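Local structure of putative acyl-CoA thioester hydrolase YbhC (Escherichia coli K-12, 3GRH) at residues R327-G332 with A358-F363. The protein is a putative thioesterase of the outer membrane, a lipoprotein of the pectinesterase family that neither binds pectin nor shows pectinesterase activity. Numbering follows the deposited sequence.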
ATOM      1  N   ARG A 327      -3.832  12.617   5.807  1.00  9.28           N
ATOM      2  CA  ARG A 327      -3.513  13.932   5.238  1.00 11.14           C
ATOM      3  C   ARG A 327      -3.120  13.687   3.791  1.00 11.02           C
ATOM      4  O   ARG A 327      -2.375  12.799   3.491  1.00 11.93           O
ATOM      5  CB  ARG A 327      -2.401  14.638   6.008  1.00 13.69           C
ATOM      6  CG  ARG A 327      -2.821  15.001   7.345  1.00 19.40           C
ATOM      7  CD  ARG A 327      -1.655  15.689   8.057  1.00 21.57           C
ATOM      8  NE  ARG A 327      -0.627  14.733   8.454  1.00 28.90           N
ATOM      9  CZ  ARG A 327       0.687  14.971   8.484  1.00 29.73           C
ATOM     10  NH1 ARG A 327       1.178  16.137   8.114  1.00 33.81           N
ATOM     11  NH2 ARG A 327       1.518  14.035   8.922  1.00 33.08           N
ATOM     12  N   PHE A 328      -3.685  14.456   2.887  1.00  9.45           N
ATOM     13  CA  PHE A 328      -3.437  14.324   1.467  1.00 10.36           C
ATOM     14  C   PHE A 328      -2.965  15.672   0.895  1.00 10.50           C
ATOM     15  O   PHE A 328      -3.609  16.677   1.084  1.00 11.71           O
ATOM     16  CB  PHE A 328      -4.731  13.935   0.731  1.00 11.34           C
ATOM     17  CG  PHE A 328      -5.252  12.582   1.105  1.00  9.52           C
ATOM     18  CD1 PHE A 328      -4.912  11.472   0.404  1.00 13.15           C
ATOM     19  CD2 PHE A 328      -5.997  12.405   2.226  1.00 10.06           C
ATOM     20  CE1 PHE A 328      -5.325  10.196   0.770  1.00 12.33           C
ATOM     21  CE2 PHE A 328      -6.411  11.126   2.563  1.00 10.22           C
ATOM     22  CZ  PHE A 328      -6.112  10.046   1.867  1.00 10.83           C
ATOM     23  N   ASN A 329      -1.801  15.694   0.297  1.00 10.44           N
ATOM     24  CA  ASN A 329      -1.190  16.921  -0.232  1.00 12.13           C
ATOM     25  C   ASN A 329      -0.738  16.731  -1.658  1.00 12.29           C
ATOM     26  O   ASN A 329      -0.097  15.758  -1.975  1.00 13.69           O
ATOM     27  CB  ASN A 329      -0.024  17.279   0.664  1.00 11.79           C
ATOM     28  CG  ASN A 329      -0.453  17.711   2.067  1.00 16.38           C
ATOM     29  OD1 ASN A 329      -1.300  18.597   2.177  1.00 23.35           O
ATOM     30  ND2 ASN A 329       0.126  17.122   3.127  1.00 20.90           N
ATOM     31  N   ALA A 330      -1.046  17.678  -2.525  1.00 12.37           N
ATOM     32  CA  ALA A 330      -0.555  17.616  -3.931  1.00 14.97           C
ATOM     33  C   ALA A 330      -0.017  18.956  -4.399  1.00 19.25           C
ATOM     34  O   ALA A 330      -0.543  19.958  -4.002  1.00 18.40           O
ATOM     35  CB  ALA A 330      -1.654  17.186  -4.825  1.00 13.28           C
ATOM     36  N   PHE A 331       1.032  18.923  -5.215  1.00 23.38           N
ATOM     37  CA  PHE A 331       1.681  20.171  -5.735  1.00 25.32           C
ATOM     38  C   PHE A 331       0.823  20.976  -6.736  1.00 27.46           C
ATOM     39  O   PHE A 331       0.151  21.918  -6.335  1.00 30.30           O
ATOM     40  CB  PHE A 331       3.068  19.865  -6.343  1.00 28.68           C
ATOM     41  CG  PHE A 331       4.075  19.415  -5.330  1.00 30.70           C
ATOM     42  CD1 PHE A 331       4.223  18.078  -5.055  1.00 36.15           C
ATOM     43  CD2 PHE A 331       4.820  20.330  -4.599  1.00 33.86           C
ATOM     44  CE1 PHE A 331       5.128  17.638  -4.099  1.00 34.74           C
ATOM     45  CE2 PHE A 331       5.722  19.894  -3.626  1.00 34.51           C
ATOM     46  CZ  PHE A 331       5.880  18.555  -3.387  1.00 32.84           C
ATOM     47  N   GLY A 332       0.886  20.611  -8.014  1.00 27.08           N
ATOM     48  CA  GLY A 332       0.196  21.276  -9.123  1.00 26.59           C
ATOM     49  C   GLY A 332      -1.153  21.968  -8.938  1.00 26.93           C
ATOM     50  O   GLY A 332      -1.660  22.129  -7.821  1.00 27.87           O
ATOM     51  N   ALA A 358      -7.812  15.154   6.038  1.00  9.29           N
ATOM     52  CA  ALA A 358      -7.588  16.505   5.545  1.00  9.92           C
ATOM     53  C   ALA A 358      -7.145  16.344   4.079  1.00  9.36           C
ATOM     54  O   ALA A 358      -6.164  15.651   3.825  1.00 11.03           O
ATOM     55  CB  ALA A 358      -6.473  17.197   6.352  1.00 13.14           C
ATOM     56  N   ILE A 359      -7.828  16.988   3.147  1.00  9.69           N
ATOM     57  CA  ILE A 359      -7.465  17.019   1.705  1.00  8.88           C
ATOM     58  C   ILE A 359      -7.107  18.434   1.331  1.00 10.28           C
ATOM     59  O   ILE A 359      -7.894  19.340   1.432  1.00 10.04           O
ATOM     60  CB  ILE A 359      -8.600  16.492   0.824  1.00  8.37           C
ATOM     61  CG1 ILE A 359      -9.000  15.107   1.280  1.00 10.06           C
ATOM     62  CG2 ILE A 359      -8.137  16.398  -0.621  1.00  9.59           C
ATOM     63  CD1 ILE A 359     -10.218  14.568   0.639  1.00 11.88           C
ATOM     64  N   ASN A 360      -5.878  18.654   0.968  1.00 12.33           N
ATOM     65  CA  ASN A 360      -5.387  20.005   1.076  1.00 14.97           C
ATOM     66  C   ASN A 360      -5.354  20.475  -0.317  1.00 15.01           C
ATOM     67  O   ASN A 360      -6.162  20.041  -1.174  1.00 15.38           O
ATOM     68  CB  ASN A 360      -4.076  20.063   1.905  1.00 15.75           C
ATOM     69  CG  ASN A 360      -4.321  19.738   3.405  1.00 19.72           C
ATOM     70  OD1 ASN A 360      -5.221  20.323   4.054  1.00 19.91           O
ATOM     71  ND2 ASN A 360      -3.631  18.686   3.903  1.00 22.94           N
ATOM     72  N   GLU A 361      -4.502  21.446  -0.597  1.00 19.96           N
ATOM     73  CA  GLU A 361      -4.526  21.995  -1.895  1.00 19.43           C
ATOM     74  C   GLU A 361      -3.957  20.986  -2.876  1.00 19.35           C
ATOM     75  O   GLU A 361      -3.273  19.986  -2.517  1.00 22.08           O
ATOM     76  CB  GLU A 361      -3.772  23.340  -1.954  1.00 20.90           C
ATOM     77  CG  GLU A 361      -4.275  24.287  -3.082  1.00 23.38           C
ATOM     78  CD  GLU A 361      -5.739  24.778  -2.938  1.00 29.34           C
ATOM     79  OE1 GLU A 361      -6.567  24.078  -2.308  1.00 33.21           O
ATOM     80  OE2 GLU A 361      -6.055  25.898  -3.457  1.00 32.31           O
ATOM     81  N   GLY A 362      -4.340  21.219  -4.114  1.00 17.84           N
ATOM     82  CA  GLY A 362      -3.761  20.587  -5.256  1.00 15.61           C
ATOM     83  C   GLY A 362      -4.608  19.558  -5.922  1.00 14.85           C
ATOM     84  O   GLY A 362      -4.179  19.009  -6.909  1.00 16.34           O
ATOM     85  N   PHE A 363      -5.731  19.203  -5.340  1.00 13.61           N
ATOM     86  CA  PHE A 363      -6.588  18.170  -5.928  1.00 13.86           C
ATOM     87  C   PHE A 363      -7.678  18.712  -6.832  1.00 13.22           C
ATOM     88  O   PHE A 363      -8.102  19.860  -6.686  1.00 14.02           O
ATOM     89  CB  PHE A 363      -7.184  17.269  -4.855  1.00 13.81           C
ATOM     90  CG  PHE A 363      -6.163  16.437  -4.172  1.00 11.94           C
ATOM     91  CD1 PHE A 363      -5.839  15.204  -4.673  1.00 15.97           C
ATOM     92  CD2 PHE A 363      -5.511  16.893  -3.067  1.00 15.84           C
ATOM     93  CE1 PHE A 363      -4.826  14.465  -4.053  1.00 13.45           C
ATOM     94  CE2 PHE A 363      -4.530  16.168  -2.463  1.00 15.95           C
ATOM     95  CZ  PHE A 363      -4.193  14.958  -2.957  1.00 15.65           C
TER
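Asn-329 and Asn-360 share nearly the same first torsion, -68° and -69°, which sets each CG anti to its carbonyl carbon, and similar second torsions then bring the two amides side by side and nearly parallel on neighbouring coils of the right-handed parallel beta-helix of the pectinesterase family. The amide planes are only 17° apart, and Asn-360 ND2 donates to Asn-329 OD1 over 2.9 Å, from a position tilted out of the carbonyl plane. The pair lies on the outer face of the strand, the side of Arg-327. Since Asn-329 ND2 is in turn bonded to Glu-294 on the preceding coil, the amide is held at both ends. An alanine in place of Asn-329 would probably leave Asn-360 ND2 and the Glu-294 carboxylate each without this partner.

Between the backbones the parallel strands pair in register: Phe-328 N donates to Ala-358 O (2.9 Å) and Asn-360 N to Phe-328 O (3.0 Å). Inside the helix the Phe-328 ring stacks on Phe-295, and its CD2 lies 4.1 Å from Ile-359 CG1. Beyond the paired strands Ala-330 N still donates to Glu-361 O (3.2 Å), just before Gly-362, whose backbone angles call for glycine. The edge of the Phe-363 ring lies at the 327-330 backbone, its CZ 3.9 Å from Phe-328 CB, while Ala-330 CB sits over one face of the ring, 4.0 Å from the centroid.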